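PDB 5I2A: diol-dehydratase from Roseburia inulinivorans, which probably acts as a B12-independent glycyl radical lyase that dehydrates diols such as 1,2-propanediol. Local coordinates for residues Lys150-Phe154 with Asn457-Pro461; His166-Gln170 with Glu527-Asp532. One frame throughout, in Å; residues are numbered along the deposited sequence.

Contact 1 (Lys150-Phe154 with Asn457-Pro461)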
loop_
_atom_site.group_PDB
_atom_site.type_symbol
_atom_site.label_atom_id
_atom_site.label_comp_id
_atom_site.label_asym_id
_atom_site.label_seq_id
_atom_site.Cartn_x
_atom_site.Cartn_y
_atom_site.Cartn_z
ATOM N N LYS A 150 -7.778 18.145 -19.873
ATOM C CA LYS A 150 -8.887 18.255 -20.818
ATOM C C LYS A 150 -8.649 19.432 -21.770
ATOM O O LYS A 150 -8.990 19.378 -22.944
ATOM C CB LYS A 150 -10.209 18.410 -20.057
ATOM C CG LYS A 150 -11.453 18.568 -20.921
ATOM C CD LYS A 150 -12.716 18.604 -20.049
ATOM C CE LYS A 150 -13.640 19.765 -20.407
ATOM N NZ LYS A 150 -14.040 19.763 -21.847
ATOM N N HIS A 151 -8.006 20.472 -21.263
ATOM C CA HIS A 151 -7.678 21.629 -22.080
ATOM C C HIS A 151 -6.235 21.596 -22.593
ATOM O O HIS A 151 -5.685 22.618 -23.021
ATOM C CB HIS A 151 -7.956 22.903 -21.287
ATOM C CG HIS A 151 -9.417 23.142 -21.060
ATOM N ND1 HIS A 151 -10.208 23.813 -21.969
ATOM C CD2 HIS A 151 -10.238 22.767 -20.049
ATOM C CE1 HIS A 151 -11.450 23.859 -21.517
ATOM N NE2 HIS A 151 -11.494 23.238 -20.350
ATOM N N ASN A 152 -5.638 20.407 -22.542
ATOM C CA ASN A 152 -4.361 20.139 -23.203
ATOM C C ASN A 152 -3.189 21.032 -22.778
ATOM O O ASN A 152 -2.357 21.400 -23.607
ATOM C CB ASN A 152 -4.545 20.241 -24.719
ATOM C CG ASN A 152 -5.613 19.301 -25.229
ATOM O OD1 ASN A 152 -5.664 18.145 -24.834
ATOM N ND2 ASN A 152 -6.484 19.801 -26.088
ATOM N N PHE A 153 -3.114 21.372 -21.496
ATOM C CA PHE A 153 -1.920 22.048 -20.993
ATOM C C PHE A 153 -0.740 21.087 -20.991
ATOM O O PHE A 153 0.385 21.490 -21.263
ATOM C CB PHE A 153 -2.155 22.622 -19.592
ATOM C CG PHE A 153 -2.999 23.854 -19.607
ATOM C CD1 PHE A 153 -2.424 25.091 -19.791
ATOM C CD2 PHE A 153 -4.372 23.767 -19.495
ATOM C CE1 PHE A 153 -3.203 26.220 -19.841
ATOM C CE2 PHE A 153 -5.162 24.899 -19.533
ATOM C CZ PHE A 153 -4.586 26.120 -19.709
ATOM N N PHE A 154 -1.019 19.819 -20.681
ATOM C CA PHE A 154 -0.005 18.778 -20.631
ATOM C C PHE A 154 -0.666 17.408 -20.793
ATOM O O PHE A 154 -1.864 17.271 -20.594
ATOM C CB PHE A 154 0.789 18.837 -19.304
ATOM C CG PHE A 154 -0.072 18.691 -18.071
ATOM C CD1 PHE A 154 -0.418 17.434 -17.591
ATOM C CD2 PHE A 154 -0.541 19.808 -17.400
ATOM C CE1 PHE A 154 -1.213 17.291 -16.463
ATOM C CE2 PHE A 154 -1.345 19.673 -16.266
ATOM C CZ PHE A 154 -1.688 18.420 -15.803
ATOM N N ASN A 457 2.952 21.632 -22.679
ATOM C CA ASN A 457 2.911 22.620 -23.756
ATOM C C ASN A 457 3.085 24.034 -23.194
ATOM O O ASN A 457 2.146 24.595 -22.639
ATOM C CB ASN A 457 1.582 22.500 -24.527
ATOM C CG ASN A 457 1.551 23.354 -25.794
ATOM O OD1 ASN A 457 2.272 24.343 -25.909
ATOM N ND2 ASN A 457 0.715 22.957 -26.755
ATOM N N MET A 458 4.273 24.606 -23.349
ATOM C CA MET A 458 4.549 25.927 -22.786
ATOM C C MET A 458 3.785 27.032 -23.519
ATOM O O MET A 458 3.682 28.137 -23.008
ATOM C CB MET A 458 6.059 26.238 -22.801
ATOM C CG MET A 458 6.928 25.205 -22.057
ATOM S SD MET A 458 8.703 25.485 -22.265
ATOM C CE MET A 458 8.811 27.184 -21.751
ATOM N N CYS A 459 3.237 26.738 -24.696
ATOM C CA CYS A 459 2.414 27.724 -25.397
ATOM C C CYS A 459 0.992 27.864 -24.829
ATOM O O CYS A 459 0.345 28.898 -25.023
ATOM C CB CYS A 459 2.315 27.377 -26.890
ATOM S SG CYS A 459 3.861 27.506 -27.780
ATOM N N ARG A 460 0.474 26.826 -24.175
ATOM C CA ARG A 460 -0.908 26.929 -23.709
ATOM C C ARG A 460 -1.055 27.959 -22.565
ATOM O O ARG A 460 -1.993 28.751 -22.597
ATOM C CB ARG A 460 -1.459 25.556 -23.323
ATOM C CG ARG A 460 -1.644 24.620 -24.540
ATOM C CD ARG A 460 -3.137 24.310 -24.808
ATOM N NE ARG A 460 -3.806 25.492 -25.289
ATOM C CZ ARG A 460 -5.086 25.799 -25.135
ATOM N NH1 ARG A 460 -5.935 25.002 -24.493
ATOM N NH2 ARG A 460 -5.508 26.943 -25.648
ATOM N N PRO A 461 -0.122 27.979 -21.582
ATOM C CA PRO A 461 -0.165 29.076 -20.609
ATOM C C PRO A 461 -0.031 30.458 -21.244
ATOM O O PRO A 461 -0.589 31.411 -20.703
ATOM C CB PRO A 461 1.040 28.782 -19.699
ATOM C CG PRO A 461 1.137 27.298 -19.727
ATOM C CD PRO A 461 0.887 26.979 -21.195
HETATM O O HOH W 1 -1.070 20.799 -25.941
#
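Arg460 bends at chi2 (-113°) and again at chi3, which carries its guanidinium back to the carbonyl of His151, while Phe153 keeps CG anti to its own carbonyl carbon (chi1 -75°) and lays its ring beside the root of the arginine. NH1 of Arg460 donates to His151 O at 2.8 Å, and the acceptor lies almost in the guanidinium plane, at its edge. On the way there the aliphatic chain runs past the next carbonyl, with Arg460 CD 3.2 Å from Asn152 O. Phe153 CD1 comes within 3.7 Å of Arg460 CB. Pro461 CD lies 4.1 Å from Phe153 CD1, the two side chains sliding past each other in opposite directions; helix 489-521 packs against both Phe153 and Pro461. The far end of the guanidinium is tied down by a salt bridge from NH2 to Glu463, and Asp471 accepts from His151 ND1. Shortening Arg460 to an alanine is likely to leave the His151 carbonyl without this donor, Glu463 without this salt bridge, and Asn152 O without the packing of CG and CD. Asn457 N donates to Phe153 O at 2.9 Å, at the start of the antiparallel pairing of strands 154-155 and 454-457. A water bridges Asn152 O to Asn457 ND2, which also bonds Thr706, while Asn457 OD1 accepts from Cys459 N at 2.9 Å. Two helix ends thus meet here: a Schellman motif with Asn152 at C-prime closes helix 143-150, and the side-chain cap of Asn457 opens helix 459-467.

Contact 2 (His166-Gln170 with Glu527-Asp532). With EDO (1,2-ethanediol), chain C.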
loop_
_atom_site.group_PDB
_atom_site.type_symbol
_atom_site.label_atom_id
_atom_site.label_comp_id
_atom_site.label_asym_id
_atom_site.label_seq_id
_atom_site.Cartn_x
_atom_site.Cartn_y
_atom_site.Cartn_z
ATOM N N HIS A 166 12.331 3.352 -18.733
ATOM C CA HIS A 166 13.252 4.494 -18.688
ATOM C C HIS A 166 14.365 4.256 -17.678
ATOM O O HIS A 166 14.527 4.986 -16.707
ATOM C CB HIS A 166 12.481 5.790 -18.380
ATOM C CG HIS A 166 11.581 6.197 -19.496
ATOM N ND1 HIS A 166 10.449 5.478 -19.836
ATOM C CD2 HIS A 166 11.685 7.185 -20.416
ATOM C CE1 HIS A 166 9.885 6.026 -20.895
ATOM N NE2 HIS A 166 10.608 7.074 -21.259
ATOM N N VAL A 167 15.113 3.198 -17.923
ATOM C CA VAL A 167 16.123 2.753 -16.996
ATOM C C VAL A 167 17.217 1.993 -17.742
ATOM O O VAL A 167 16.963 1.331 -18.761
ATOM C CB VAL A 167 15.512 1.851 -15.890
ATOM C CG1 VAL A 167 14.843 0.631 -16.510
ATOM C CG2 VAL A 167 16.582 1.415 -14.874
ATOM N N THR A 168 18.438 2.138 -17.238
ATOM C CA THR A 168 19.548 1.271 -17.580
ATOM C C THR A 168 19.890 0.430 -16.361
ATOM O O THR A 168 20.446 0.902 -15.372
ATOM C CB THR A 168 20.793 2.045 -18.006
ATOM O OG1 THR A 168 20.514 2.757 -19.204
ATOM C CG2 THR A 168 21.965 1.082 -18.219
ATOM N N VAL A 169 19.575 -0.835 -16.484
ATOM C CA VAL A 169 19.671 -1.788 -15.418
ATOM C C VAL A 169 21.144 -2.270 -15.337
ATOM O O VAL A 169 21.965 -1.913 -16.194
ATOM C CB VAL A 169 18.659 -2.911 -15.737
ATOM C CG1 VAL A 169 19.291 -4.100 -16.482
ATOM C CG2 VAL A 169 17.765 -3.221 -14.614
ATOM N N GLN A 170 21.495 -3.045 -14.316
ATOM C CA GLN A 170 22.862 -3.549 -14.185
ATOM C C GLN A 170 23.123 -4.760 -15.099
ATOM O O GLN A 170 23.227 -5.887 -14.621
ATOM C CB GLN A 170 23.160 -3.936 -12.726
ATOM C CG GLN A 170 23.285 -2.770 -11.737
ATOM C CD GLN A 170 23.222 -3.226 -10.270
ATOM O OE1 GLN A 170 23.519 -4.380 -9.948
ATOM N NE2 GLN A 170 22.818 -2.316 -9.380
ATOM N N GLU A 527 13.015 -6.146 -12.655
ATOM C CA GLU A 527 13.698 -4.876 -12.906
ATOM C C GLU A 527 14.348 -4.326 -11.618
ATOM O O GLU A 527 15.483 -3.851 -11.644
ATOM C CB GLU A 527 12.738 -3.852 -13.496
ATOM C CG GLU A 527 13.409 -2.567 -13.985
ATOM C CD GLU A 527 13.468 -1.477 -12.933
ATOM O OE1 GLU A 527 12.763 -1.592 -11.907
ATOM O OE2 GLU A 527 14.218 -0.497 -13.137
ATOM N N SER A 528 13.652 -4.432 -10.490
ATOM C CA SER A 528 14.175 -3.878 -9.236
ATOM C C SER A 528 15.465 -4.556 -8.762
ATOM O O SER A 528 16.355 -3.889 -8.230
ATOM C CB SER A 528 13.124 -3.959 -8.114
ATOM O OG SER A 528 12.012 -3.132 -8.392
ATOM N N CYS A 529 15.576 -5.867 -8.958
ATOM C CA CYS A 529 16.709 -6.581 -8.388
ATOM C C CYS A 529 17.999 -6.191 -9.097
ATOM O O CYS A 529 19.081 -6.380 -8.560
ATOM C CB CYS A 529 16.509 -8.105 -8.442
ATOM S SG CYS A 529 16.716 -8.940 -10.047
ATOM N N LEU A 530 17.875 -5.612 -10.288
ATOM C CA LEU A 530 19.047 -5.160 -11.031
ATOM C C LEU A 530 19.312 -3.648 -10.866
ATOM O O LEU A 530 20.058 -3.045 -11.640
ATOM C CB LEU A 530 18.885 -5.525 -12.505
ATOM C CG LEU A 530 18.620 -7.004 -12.784
ATOM C CD1 LEU A 530 18.476 -7.241 -14.275
ATOM C CD2 LEU A 530 19.753 -7.850 -12.181
ATOM N N VAL A 531 18.696 -3.039 -9.850
ATOM C CA VAL A 531 18.902 -1.622 -9.560
ATOM C C VAL A 531 19.186 -1.416 -8.062
ATOM O O VAL A 531 18.357 -1.790 -7.238
ATOM C CB VAL A 531 17.656 -0.774 -9.952
ATOM C CG1 VAL A 531 17.835 0.687 -9.518
ATOM C CG2 VAL A 531 17.345 -0.868 -11.440
ATOM N N ASP A 532 20.332 -0.827 -7.710
ATOM C CA ASP A 532 20.597 -0.461 -6.312
ATOM C C ASP A 532 19.610 0.624 -5.877
ATOM O O ASP A 532 19.355 1.546 -6.646
ATOM C CB ASP A 532 22.014 0.072 -6.112
ATOM C CG ASP A 532 23.093 -0.925 -6.484
ATOM O OD1 ASP A 532 22.832 -2.140 -6.538
ATOM O OD2 ASP A 532 24.219 -0.463 -6.706
HETATM C C1 EDO C . 12.073 9.246 -24.170
HETATM O O1 EDO C . 12.755 8.479 -23.181
HETATM C C2 EDO C . 10.916 8.392 -24.699
HETATM O O2 EDO C . 9.890 8.199 -23.705
HETATM O O HOH W 2 21.922 -6.173 -8.384
#
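Gln170 N donates to Leu530 O (3.0 Å), a backbone bond that pins the turn before helix 171-190 to the chain just leaving helix 525-529. In this pyruvate formate-lyase-like chain, Gln170 is the N-cap residue of helix 171-190, following strand 165-167, which pairs in parallel with 283-285; helix 262-279 covers Val169 and Leu530. Val169 crosses Leu530 obliquely, and its CG2 presses to 3.3 Å from Leu530 CB, tighter than usual for two carbons. Val169 CG2 also lies 4.0 Å from Val531 CG2, which Val167 CG2 meets tip to tip. Glu527 comes at Val167 from the opposite direction; bent at chi2, it brings OE2 to 3.5 Å from Val167 CG2, while OE1 bonds Gln542. At the start of 166-170, His166 NE2 donates to O2 of a 1,2-ethanediol, probably from the crystallisation liquor, also held by Glu440, His283, Ser284 and Asp452. Gln170 OE1 is bonded to Thr173 and to a water shared with Cys529 O, and NE2 has a second acceptor in Gly445 O, fixing the amide's rotation. That amide crosses the Asp532 carboxylate steeply, their planes 71° apart: Gln170 NE2 reaches Asp532 OD1 at 2.8 Å from above the carboxylate plane.

Both contacts are largely buried, neither touches the other chain of the assembly, and their centres lie about 33 Å apart. The segments alternate along the chain, so the two contacts cross in sequence, yet they hold different elements. Contact 1 lies at an antiparallel pairing in a mixed sheet, whereas the strand of contact 2 pairs in parallel with 283-285. Chemistry follows place: contact 1 relies on a charged side chain gripping a backbone carbonyl and on an aromatic ring, while contact 2 combines aliphatic methyls with an amide-carboxylate bond. Helix 489-521 backs contact 1 and helix 262-279 backs contact 2, whose 166-170 segment holds the ethanediol through His166.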